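Local structure of transaminase (Bacillus megaterium, 5G0A) at residues E15-Y20 with Y31-I36; E37-D42 with L64-Q69; L53-Q58 with M441-S446; E355-S360 with Y384-I389. The protein catalyses S-selective transamination with pyridoxal-5'-phosphate as cofactor, moving an amino group from an amine donor to a carbonyl acceptor. All blocks are in the same frame, centred on the assembly; numbering follows the deposited sequence.

Contact 1: residues E15-Y20 with Y31-I36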
# COMPACT_ATOMS: atom_id res chain seq x y z
N GLU B 15 12.37 -32.39 25.46
CA GLU B 15 12.77 -31.24 26.26
C GLU B 15 13.31 -30.14 25.34
O GLU B 15 12.92 -28.97 25.46
CB GLU B 15 13.83 -31.65 27.30
CG GLU B 15 14.43 -30.50 28.10
CD GLU B 15 15.54 -30.98 29.02
OE1 GLU B 15 15.23 -31.72 29.98
OE2 GLU B 15 16.73 -30.65 28.76
N TRP B 16 14.18 -30.53 24.42
CA TRP B 16 14.75 -29.59 23.44
C TRP B 16 13.67 -28.98 22.55
O TRP B 16 13.71 -27.77 22.23
CB TRP B 16 15.80 -30.28 22.55
CG TRP B 16 17.10 -30.67 23.21
CD1 TRP B 16 17.62 -30.17 24.38
CD2 TRP B 16 18.06 -31.59 22.71
NE1 TRP B 16 18.85 -30.76 24.64
CE2 TRP B 16 19.14 -31.64 23.63
CE3 TRP B 16 18.11 -32.41 21.57
CZ2 TRP B 16 20.26 -32.46 23.44
CZ3 TRP B 16 19.23 -33.24 21.39
CH2 TRP B 16 20.29 -33.25 22.32
N ASP B 17 12.75 -29.83 22.12
CA ASP B 17 11.63 -29.42 21.27
C ASP B 17 10.78 -28.38 22.02
O ASP B 17 10.44 -27.34 21.47
CB ASP B 17 10.83 -30.65 20.84
CG ASP B 17 9.66 -30.32 19.93
OD1 ASP B 17 8.62 -29.89 20.45
OD2 ASP B 17 9.77 -30.52 18.70
N ARG B 18 10.47 -28.66 23.29
CA ARG B 18 9.75 -27.67 24.11
C ARG B 18 10.50 -26.34 24.28
O ARG B 18 9.90 -25.28 24.16
CB ARG B 18 9.40 -28.26 25.50
CG ARG B 18 8.28 -29.28 25.51
CD ARG B 18 8.02 -29.77 26.94
NE ARG B 18 7.44 -31.12 26.97
CZ ARG B 18 8.10 -32.23 27.32
NH1 ARG B 18 9.37 -32.19 27.72
NH2 ARG B 18 7.47 -33.39 27.30
N LYS B 19 11.80 -26.41 24.57
CA LYS B 19 12.57 -25.25 24.99
C LYS B 19 13.08 -24.40 23.83
O LYS B 19 13.24 -23.19 23.98
CB LYS B 19 13.76 -25.68 25.86
CG LYS B 19 14.62 -24.55 26.41
CD LYS B 19 15.72 -25.09 27.33
CE LYS B 19 16.55 -23.95 27.93
NZ LYS B 19 17.78 -24.43 28.62
N TYR B 20 13.34 -25.02 22.69
CA TYR B 20 14.17 -24.36 21.65
C TYR B 20 13.47 -24.09 20.32
O TYR B 20 14.03 -23.39 19.48
CB TYR B 20 15.45 -25.15 21.39
CG TYR B 20 16.39 -25.20 22.58
CD1 TYR B 20 16.64 -24.06 23.34
CD2 TYR B 20 17.05 -26.39 22.92
CE1 TYR B 20 17.52 -24.09 24.42
CE2 TYR B 20 17.93 -26.43 24.01
CZ TYR B 20 18.15 -25.28 24.74
OH TYR B 20 19.01 -25.29 25.82
N TYR B 31 1.03 -27.05 24.89
CA TYR B 31 1.75 -27.92 23.97
C TYR B 31 2.29 -29.19 24.60
O TYR B 31 2.94 -29.15 25.63
CB TYR B 31 2.94 -27.16 23.39
CG TYR B 31 3.81 -27.95 22.44
CD1 TYR B 31 3.32 -28.38 21.20
CD2 TYR B 31 5.15 -28.21 22.74
CE1 TYR B 31 4.12 -29.05 20.30
CE2 TYR B 31 5.96 -28.89 21.85
CZ TYR B 31 5.44 -29.31 20.62
OH TYR B 31 6.25 -29.98 19.73
N GLN B 32 2.05 -30.31 23.92
CA GLN B 32 2.72 -31.57 24.23
C GLN B 32 3.35 -32.09 22.94
O GLN B 32 2.63 -32.30 21.96
CB GLN B 32 1.72 -32.60 24.77
CG GLN B 32 1.04 -32.19 26.07
CD GLN B 32 -0.20 -33.01 26.38
OE1 GLN B 32 -0.33 -33.56 27.46
NE2 GLN B 32 -1.12 -33.08 25.42
N PRO B 33 4.67 -32.29 22.93
CA PRO B 33 5.33 -32.78 21.70
C PRO B 33 4.90 -34.20 21.35
O PRO B 33 4.59 -35.00 22.24
CB PRO B 33 6.83 -32.71 22.01
CG PRO B 33 6.95 -32.48 23.49
CD PRO B 33 5.61 -32.11 24.06
N VAL B 34 4.84 -34.48 20.05
CA VAL B 34 4.44 -35.79 19.56
C VAL B 34 5.59 -36.30 18.70
O VAL B 34 5.67 -36.01 17.50
CB VAL B 34 3.10 -35.74 18.76
CG1 VAL B 34 2.75 -37.09 18.17
CG2 VAL B 34 1.95 -35.25 19.65
N PRO B 35 6.51 -37.08 19.31
CA PRO B 35 7.66 -37.55 18.54
C PRO B 35 7.32 -38.65 17.54
O PRO B 35 6.59 -39.60 17.84
CB PRO B 35 8.63 -38.03 19.61
CG PRO B 35 7.77 -38.44 20.76
CD PRO B 35 6.60 -37.47 20.74
N ILE B 36 7.82 -38.47 16.32
CA ILE B 36 7.73 -39.49 15.29
C ILE B 36 9.13 -39.94 14.90
O ILE B 36 9.94 -39.14 14.40
CB ILE B 36 6.96 -38.98 14.05
CG1 ILE B 36 5.55 -38.50 14.46
CG2 ILE B 36 6.93 -40.03 12.95
CD1 ILE B 36 4.66 -39.60 15.08
O HOH W 1 7.76 -30.05 16.92

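Contact 2: residues E37-D42 with L64-Q69. Unlike the reference sequence in segment 64-69: Gln69 (reference Pro).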
# COMPACT_ATOMS: atom_id res chain seq x y z
N GLU B 37 9.43 -41.21 15.17
CA GLU B 37 10.77 -41.78 14.91
C GLU B 37 11.02 -42.19 13.46
O GLU B 37 12.15 -42.13 12.98
CB GLU B 37 11.03 -42.97 15.88
CG GLU B 37 12.39 -43.68 15.71
CD GLU B 37 12.39 -44.75 14.62
OE1 GLU B 37 11.35 -45.39 14.38
OE2 GLU B 37 13.46 -44.96 13.98
N SER B 38 9.98 -42.64 12.77
CA SER B 38 10.12 -43.08 11.39
C SER B 38 8.74 -43.16 10.78
O SER B 38 7.73 -43.03 11.48
CB SER B 38 10.88 -44.43 11.27
OG SER B 38 10.18 -45.47 11.95
N THR B 39 8.70 -43.33 9.46
CA THR B 39 7.43 -43.49 8.77
C THR B 39 7.54 -44.59 7.73
O THR B 39 8.65 -44.99 7.35
CB THR B 39 7.05 -42.19 8.03
OG1 THR B 39 8.04 -41.93 7.03
CG2 THR B 39 6.99 -41.02 9.00
N GLU B 40 6.39 -45.05 7.26
CA GLU B 40 6.35 -46.10 6.26
C GLU B 40 4.96 -46.20 5.68
O GLU B 40 4.01 -46.42 6.41
CB GLU B 40 6.77 -47.45 6.90
CG GLU B 40 6.67 -48.64 5.96
CD GLU B 40 6.75 -49.98 6.68
OE1 GLU B 40 5.72 -50.43 7.22
OE2 GLU B 40 7.85 -50.59 6.68
N GLY B 41 4.85 -46.06 4.36
CA GLY B 41 3.57 -46.15 3.67
C GLY B 41 2.58 -45.12 4.19
O GLY B 41 2.81 -43.93 4.06
N ASP B 42 1.50 -45.58 4.82
CA ASP B 42 0.53 -44.65 5.42
C ASP B 42 0.64 -44.52 6.93
O ASP B 42 -0.24 -43.97 7.60
CB ASP B 42 -0.90 -45.02 4.99
CG ASP B 42 -1.15 -44.66 3.56
OD1 ASP B 42 -1.27 -43.45 3.26
OD2 ASP B 42 -1.18 -45.57 2.72
N LEU B 64 3.05 -40.25 -2.86
CA LEU B 64 3.63 -41.55 -3.22
C LEU B 64 3.63 -42.58 -2.08
O LEU B 64 3.91 -43.76 -2.31
CB LEU B 64 5.06 -41.36 -3.72
CG LEU B 64 5.57 -42.38 -4.75
CD1 LEU B 64 4.97 -42.09 -6.13
CD2 LEU B 64 7.08 -42.28 -4.79
N GLY B 65 3.31 -42.13 -0.87
CA GLY B 65 3.56 -42.91 0.34
C GLY B 65 4.84 -42.50 1.06
O GLY B 65 5.79 -42.00 0.46
N GLN B 66 4.86 -42.73 2.37
CA GLN B 66 6.00 -42.38 3.19
C GLN B 66 7.17 -43.30 2.91
O GLN B 66 7.00 -44.53 2.89
CB GLN B 66 5.64 -42.55 4.67
CG GLN B 66 4.65 -41.52 5.20
CD GLN B 66 5.32 -40.23 5.64
OE1 GLN B 66 6.56 -40.09 5.55
NE2 GLN B 66 4.52 -39.28 6.12
N LYS B 67 8.34 -42.71 2.74
CA LYS B 67 9.61 -43.49 2.69
C LYS B 67 9.55 -44.56 1.61
O LYS B 67 9.81 -45.77 1.83
CB LYS B 67 9.95 -44.07 4.08
CG LYS B 67 11.42 -44.47 4.26
CD LYS B 67 11.69 -45.05 5.64
CE LYS B 67 11.19 -46.48 5.78
NZ LYS B 67 10.85 -46.77 7.22
N ASN B 68 9.20 -44.12 0.41
CA ASN B 68 9.24 -44.99 -0.74
C ASN B 68 10.69 -45.37 -1.04
O ASN B 68 11.56 -44.50 -1.21
CB ASN B 68 8.61 -44.30 -1.95
CG ASN B 68 8.74 -45.11 -3.22
OD1 ASN B 68 9.77 -45.05 -3.89
ND2 ASN B 68 7.70 -45.84 -3.58
N GLN B 69 10.95 -46.67 -1.11
CA GLN B 69 12.31 -47.17 -1.28
C GLN B 69 12.95 -46.75 -2.59
O GLN B 69 14.15 -46.46 -2.61
CB GLN B 69 12.33 -48.69 -1.12
CG GLN B 69 11.90 -49.08 0.29
CD GLN B 69 12.72 -48.38 1.36
OE1 GLN B 69 12.20 -47.58 2.14
NE2 GLN B 69 14.03 -48.65 1.37

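Contact 3: residues L53-Q58 with M441-S446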
# COMPACT_ATOMS: atom_id res chain seq x y z
N LEU B 53 -2.11 -44.62 11.75
CA LEU B 53 -2.51 -44.58 10.35
C LEU B 53 -2.91 -43.13 10.02
O LEU B 53 -3.80 -42.56 10.64
CB LEU B 53 -3.69 -45.54 10.09
CG LEU B 53 -4.31 -45.49 8.70
CD1 LEU B 53 -3.30 -45.81 7.59
CD2 LEU B 53 -5.51 -46.45 8.63
N ASP B 54 -2.21 -42.54 9.06
CA ASP B 54 -2.29 -41.09 8.88
C ASP B 54 -3.24 -40.71 7.74
O ASP B 54 -2.82 -40.65 6.59
CB ASP B 54 -0.88 -40.54 8.59
CG ASP B 54 -0.86 -39.02 8.48
OD1 ASP B 54 -1.84 -38.36 8.89
OD2 ASP B 54 0.14 -38.50 7.96
N PHE B 55 -4.51 -40.46 8.05
CA PHE B 55 -5.45 -40.04 7.02
C PHE B 55 -5.55 -38.52 6.88
O PHE B 55 -6.58 -37.99 6.43
CB PHE B 55 -6.82 -40.76 7.13
CG PHE B 55 -6.93 -41.96 6.23
CD1 PHE B 55 -5.99 -43.00 6.30
CD2 PHE B 55 -7.96 -42.06 5.29
CE1 PHE B 55 -6.06 -44.10 5.46
CE2 PHE B 55 -8.05 -43.18 4.45
CZ PHE B 55 -7.10 -44.19 4.53
N PHE B 56 -4.47 -37.83 7.26
CA PHE B 56 -4.19 -36.47 6.75
C PHE B 56 -3.12 -36.50 5.66
O PHE B 56 -2.96 -35.49 4.95
CB PHE B 56 -3.70 -35.54 7.85
CG PHE B 56 -4.72 -35.27 8.90
CD1 PHE B 56 -5.67 -34.28 8.73
CD2 PHE B 56 -4.73 -36.01 10.08
CE1 PHE B 56 -6.63 -34.03 9.70
CE2 PHE B 56 -5.67 -35.76 11.07
CZ PHE B 56 -6.63 -34.77 10.87
N ASN B 57 -2.39 -37.62 5.54
CA ASN B 57 -1.21 -37.73 4.65
C ASN B 57 -0.30 -36.51 4.95
O ASN B 57 0.19 -35.83 4.03
CB ASN B 57 -1.65 -37.79 3.16
CG ASN B 57 -0.60 -38.38 2.24
OD1 ASN B 57 -0.36 -37.84 1.16
ND2 ASN B 57 0.01 -39.51 2.63
N GLN B 58 -0.09 -36.28 6.24
CA GLN B 58 0.56 -35.06 6.80
C GLN B 58 -0.21 -33.78 6.45
O GLN B 58 -1.08 -33.38 7.21
CB GLN B 58 2.05 -34.95 6.41
CG GLN B 58 2.86 -36.09 7.05
CD GLN B 58 2.82 -35.96 8.56
OE1 GLN B 58 3.35 -35.02 9.12
NE2 GLN B 58 2.17 -36.93 9.23
N MET B 441 -14.63 -32.15 7.49
CA MET B 441 -13.52 -33.08 7.43
C MET B 441 -12.80 -32.92 6.12
O MET B 441 -13.42 -32.65 5.11
CB MET B 441 -14.09 -34.47 7.49
CG MET B 441 -15.11 -34.53 8.59
SD MET B 441 -14.33 -35.36 9.95
CE MET B 441 -14.68 -36.97 9.26
N ARG B 442 -11.48 -33.14 6.17
CA ARG B 442 -10.63 -33.08 4.99
C ARG B 442 -9.75 -34.33 5.07
O ARG B 442 -8.82 -34.41 5.88
CB ARG B 442 -9.76 -31.81 5.00
CG ARG B 442 -9.25 -31.40 3.62
CD ARG B 442 -10.35 -30.59 2.95
NE ARG B 442 -10.08 -30.03 1.62
CZ ARG B 442 -10.44 -30.61 0.48
NH1 ARG B 442 -11.03 -31.81 0.49
NH2 ARG B 442 -10.23 -29.99 -0.68
N ILE B 443 -10.07 -35.30 4.23
CA ILE B 443 -9.52 -36.64 4.36
C ILE B 443 -8.60 -36.91 3.20
O ILE B 443 -8.97 -36.68 2.06
CB ILE B 443 -10.67 -37.68 4.39
CG1 ILE B 443 -11.55 -37.45 5.63
CG2 ILE B 443 -10.12 -39.11 4.41
CD1 ILE B 443 -12.88 -38.17 5.59
N GLY B 444 -7.40 -37.42 3.50
CA GLY B 444 -6.45 -37.80 2.46
C GLY B 444 -5.47 -38.85 2.94
O GLY B 444 -5.15 -38.90 4.12
N ALA B 445 -5.02 -39.70 2.03
CA ALA B 445 -3.98 -40.68 2.31
C ALA B 445 -3.05 -40.73 1.11
O ALA B 445 -3.20 -39.92 0.20
CB ALA B 445 -4.62 -42.05 2.60
N SER B 446 -2.09 -41.66 1.09
CA SER B 446 -1.24 -41.80 -0.09
C SER B 446 -2.07 -42.37 -1.23
O SER B 446 -3.11 -43.01 -0.98
CB SER B 446 -0.03 -42.69 0.23
OG SER B 446 0.58 -42.31 1.46
O HOH W 2 -8.56 -36.40 7.83

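Contact 4: residues E355-S360 with Y384-I389. Unlike the reference sequence in segment 355-360: Asp359 (reference Asn).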
# COMPACT_ATOMS: atom_id res chain seq x y z
N GLU B 355 -4.07 -43.70 -11.59
CA GLU B 355 -5.15 -44.66 -11.79
C GLU B 355 -5.55 -45.34 -10.47
O GLU B 355 -6.75 -45.50 -10.18
CB GLU B 355 -4.73 -45.66 -12.87
CG GLU B 355 -4.66 -45.05 -14.28
CD GLU B 355 -3.46 -44.15 -14.53
OE1 GLU B 355 -2.38 -44.35 -13.93
OE2 GLU B 355 -3.58 -43.23 -15.36
N GLN B 356 -4.56 -45.70 -9.64
CA GLN B 356 -4.82 -46.24 -8.30
C GLN B 356 -5.66 -45.29 -7.43
O GLN B 356 -6.53 -45.72 -6.68
CB GLN B 356 -3.51 -46.56 -7.57
CG GLN B 356 -2.77 -47.81 -8.03
CD GLN B 356 -1.54 -48.10 -7.17
OE1 GLN B 356 -0.41 -48.13 -7.68
NE2 GLN B 356 -1.74 -48.29 -5.88
N ALA B 357 -5.37 -43.99 -7.52
CA ALA B 357 -6.06 -42.99 -6.72
C ALA B 357 -7.52 -42.85 -7.15
O ALA B 357 -8.39 -42.75 -6.31
CB ALA B 357 -5.36 -41.64 -6.84
N LYS B 358 -7.76 -42.80 -8.46
CA LYS B 358 -9.13 -42.76 -8.99
C LYS B 358 -9.94 -43.94 -8.43
O LYS B 358 -11.02 -43.75 -7.88
CB LYS B 358 -9.13 -42.78 -10.51
CG LYS B 358 -10.55 -42.80 -11.12
CD LYS B 358 -10.55 -42.83 -12.63
CE LYS B 358 -11.98 -42.69 -13.17
NZ LYS B 358 -12.00 -42.49 -14.66
N ASP B 359 -9.38 -45.15 -8.56
CA ASP B 359 -10.02 -46.39 -8.08
C ASP B 359 -10.34 -46.36 -6.60
O ASP B 359 -11.45 -46.67 -6.19
CB ASP B 359 -9.12 -47.60 -8.36
CG ASP B 359 -9.50 -48.36 -9.59
OD1 ASP B 359 -10.44 -49.20 -9.51
OD2 ASP B 359 -8.85 -48.17 -10.64
N SER B 360 -9.35 -45.99 -5.79
CA SER B 360 -9.54 -45.91 -4.34
C SER B 360 -10.53 -44.81 -3.91
O SER B 360 -11.20 -44.94 -2.90
CB SER B 360 -8.19 -45.77 -3.63
OG SER B 360 -7.41 -46.94 -3.85
N TYR B 384 -12.83 -36.75 -4.70
CA TYR B 384 -12.28 -37.55 -5.79
C TYR B 384 -10.88 -38.01 -5.38
O TYR B 384 -10.25 -37.39 -4.51
CB TYR B 384 -12.26 -36.80 -7.14
CG TYR B 384 -12.00 -35.29 -7.12
CD1 TYR B 384 -11.30 -34.68 -6.08
CD2 TYR B 384 -12.43 -34.50 -8.18
CE1 TYR B 384 -11.07 -33.30 -6.08
CE2 TYR B 384 -12.19 -33.13 -8.20
CZ TYR B 384 -11.50 -32.55 -7.16
OH TYR B 384 -11.27 -31.18 -7.17
N GLY B 385 -10.40 -39.11 -5.97
CA GLY B 385 -9.06 -39.62 -5.65
C GLY B 385 -8.85 -39.77 -4.16
O GLY B 385 -9.66 -40.42 -3.49
N LEU B 386 -7.77 -39.19 -3.64
CA LEU B 386 -7.53 -39.18 -2.20
C LEU B 386 -7.69 -37.77 -1.59
O LEU B 386 -6.84 -37.30 -0.82
CB LEU B 386 -6.13 -39.74 -1.89
CG LEU B 386 -5.95 -41.27 -1.85
CD1 LEU B 386 -6.79 -41.91 -0.76
CD2 LEU B 386 -6.20 -41.91 -3.21
N LEU B 387 -8.79 -37.10 -1.93
CA LEU B 387 -9.10 -35.80 -1.34
C LEU B 387 -10.61 -35.70 -1.14
O LEU B 387 -11.37 -35.58 -2.11
CB LEU B 387 -8.60 -34.67 -2.25
CG LEU B 387 -8.73 -33.22 -1.70
CD1 LEU B 387 -7.91 -33.01 -0.43
CD2 LEU B 387 -8.33 -32.23 -2.77
N TRP B 388 -11.04 -35.78 0.11
CA TRP B 388 -12.48 -35.84 0.42
C TRP B 388 -12.87 -34.79 1.44
O TRP B 388 -12.15 -34.55 2.41
CB TRP B 388 -12.89 -37.29 0.83
CG TRP B 388 -12.76 -38.22 -0.35
CD1 TRP B 388 -11.65 -38.89 -0.76
CD2 TRP B 388 -13.78 -38.52 -1.31
NE1 TRP B 388 -11.91 -39.58 -1.91
CE2 TRP B 388 -13.21 -39.38 -2.27
CE3 TRP B 388 -15.12 -38.15 -1.45
CZ2 TRP B 388 -13.94 -39.87 -3.35
CZ3 TRP B 388 -15.84 -38.63 -2.52
CH2 TRP B 388 -15.25 -39.48 -3.46
N ILE B 389 -14.00 -34.13 1.19
CA ILE B 389 -14.60 -33.28 2.20
C ILE B 389 -15.84 -34.00 2.71
O ILE B 389 -16.54 -34.64 1.93
CB ILE B 389 -15.04 -31.90 1.66
CG1 ILE B 389 -15.94 -32.06 0.43
CG2 ILE B 389 -13.85 -31.01 1.37
CD1 ILE B 389 -17.12 -31.10 0.42
O HOH W 3 -12.03 -41.05 -7.65

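Contact 1: residues E15-Y20 with Y31-I36
Asp17, near the end of helix 10-20, faces Pro33 with their CA atoms 7.2 Å apart, the chain having turned back after the helix into the irregular segment 31-36. Asp17 carries the polar part of the contact. Its CG stands anti to the backbone N (chi1 -179°), which carries CG out toward the returning chain, where Tyr31 OH donates to Asp17 OD1 in a very short bond of 2.5 Å. OD1 lies in the plane of the tyrosine ring, at its edge, and carboxylate and ring are nearly coplanar, 18° apart. A water bridges Asp17 OD2, at 2.7 Å, and, more distantly, Tyr31 OH, at 3.2 Å. Pro33 supplies the packing: its ring lies on the Arg18 guanidinium, with CG over one face and CD 3.6 Å from Arg18 NE, the two side chains crossing at about a right angle. Pro33 CB also touches Asp17 OD1 at 3.7 Å. Outside the pair, Arg23 makes a cation-pi contact with the Tyr31 ring, and Asp17 packs on Ala90 of the second subunit. The chemistry is that of a buried carboxylate with OD1 held by the phenol and OD2 next to a water, and the positive charge of Arg23 against the Tyr31 ring would probably favour donation by the phenol.

Contact 2: residues E37-D42 with L64-Q69
Gly41 and Gln66 form an isolated antiparallel beta bridge, a hydrogen-bonded pair, where the chain leaving strand 38-40 meets the loop before helix 69-78. Gln66 N donates to Gly41 O at 2.9 Å, in the carbonyl plane on a lone pair, and Gly41 N returns the bond to Gln66 O at 3.0 Å. Gly41 has positive phi, which favours glycine. The Gln66 side chain bends at chi2 (-84°), which folds CD back toward Thr39, and the two side chains cross at about a right angle; Thr39 OG1 donates to Gln66 OE1 at 2.8 Å from above the amide carbonyl plane. The same oxygen accepts from Phe84 N of the second subunit. An alanine in place of Gln66 would probably leave both the Thr39 hydroxyl and that neighbouring backbone N without their acceptor. Lys67, its chain bent at chi3, which swings CE toward Thr39 O, donates from NZ to that oxygen at 2.8 Å. Glu40 OE2 stays 4.9 Å from Lys67 NZ, and its carboxylate pairs with Arg51. Glu37 and Ser38 both face Ile45, a classic beta bulge. A single bridge thus ties loop to strand at the second-subunit interface of this class-III aminotransferase fold.

Contact 3: residues L53-Q58 with M441-S446
Phe55 takes the CB methyl of Ala445 squarely over one face of its ring, 3.8 Å from the centroid and 12° off the ring normal, a CH-pi contact. At the ring's edge, near its plane, Ile443 CG2 meets Phe55 CD2 at 3.8 Å. Beside this apolar patch the backbones join once: Gly444 N donates to Phe55 O at 3.1 Å, almost straight at 174°, although the donor stands well above the carbonyl plane. A water sits 2.9 Å from Phe55 O and 2.8 Å from Arg442 O. An alanine in place of Phe55 would probably open a gap beside the Ala445 methyl and Ile443 CG2, both losing their aromatic neighbour. Within the class-III aminotransferase fold, the contact joins the segment running on from strand 51-54, of a mixed sheet that includes 431-432, to that running on from strand 440-443, of a three-stranded antiparallel sheet. One step further out, an Asx turn shapes the first segment: Asp54 OD1 accepts from Phe56 N, while Asp54 OD2 is gripped by Gln58 N at 2.8 Å and Gln58 NE2 from opposite faces of its plane. Asn57 lays its amide against Ala445 and makes a weak bond across the contact from ND2 to Ser446 OG at 3.1 Å. Stronger partners hold both ends, Arg277 at Asn57 OD1 and Asp42 at Ser446 OG.

Contact 4: residues E355-S360 with Y384-I389
Ala357 and Lys358, on helix 353-374, pack against the hairpin turn at Gly385 and Leu386, a close helix-on-turn contact in which the CA atoms of Lys358 and Gly385 come within 4.6 Å. The approach is backbone to backbone: Gly385 CA points a hydrogen at Ala357 O, a CA-H...O contact of 3.3 Å with 158° at the hydrogen. Next to it Leu386 uses one branch, CD2, which rests on Ala357 at 3.7 Å from CB; the CG from which that branch extends is set anti to the leucine carbonyl carbon (chi1 -81°). A water bridges the other flank, donating to Lys358 O at 2.9 Å and accepting from Gly385 N at 3.0 Å. The turn belongs to a beta hairpin with a two-residue turn, linking strands 378-384 and 387-392 of the C-terminal antiparallel sheet, its ends closed by mutual backbone bonds between Tyr384 and Leu387. Gly385 occupies the first turn position with positive phi, which suits glycine, and a CB there would stand only about 4.0 Å from Ala357 CB. Trp388 bonds to the turn: NE1 donates to Gly385 O at 2.9 Å, from above the carbonyl plane, and Tyr384 N lies over the indole face toward its rim. Farther along the same helix, Ile364 packs on both Leu386 and Trp388, while Arg277 binds Leu386 O.

How the contacts relate
Contacts 1 to 3 come progressively nearer the chain centre; contact 4 lies beside contact 3 and touches no other chain. Contacts 1 and 2 follow each other directly in the chain, their centres 22 Å apart, and both touch the second subunit. Contacts 2 and 3 alternate along the chain, their centres 13 Å apart; Asp42 joins them, its backbone O bonded to Asp54 N in the mixed sheet of 38-40, 43-45, 51-54 and 431-432. Contact 4 falls, in sequence, between the two segments of contact 3, with centres 12 Å apart, and neighbouring strands 387-392 and 440-443 pair through Ile443 N and Trp388 O. Contact 3 therefore links that mixed sheet to the C-terminal sheet and helix 353-374.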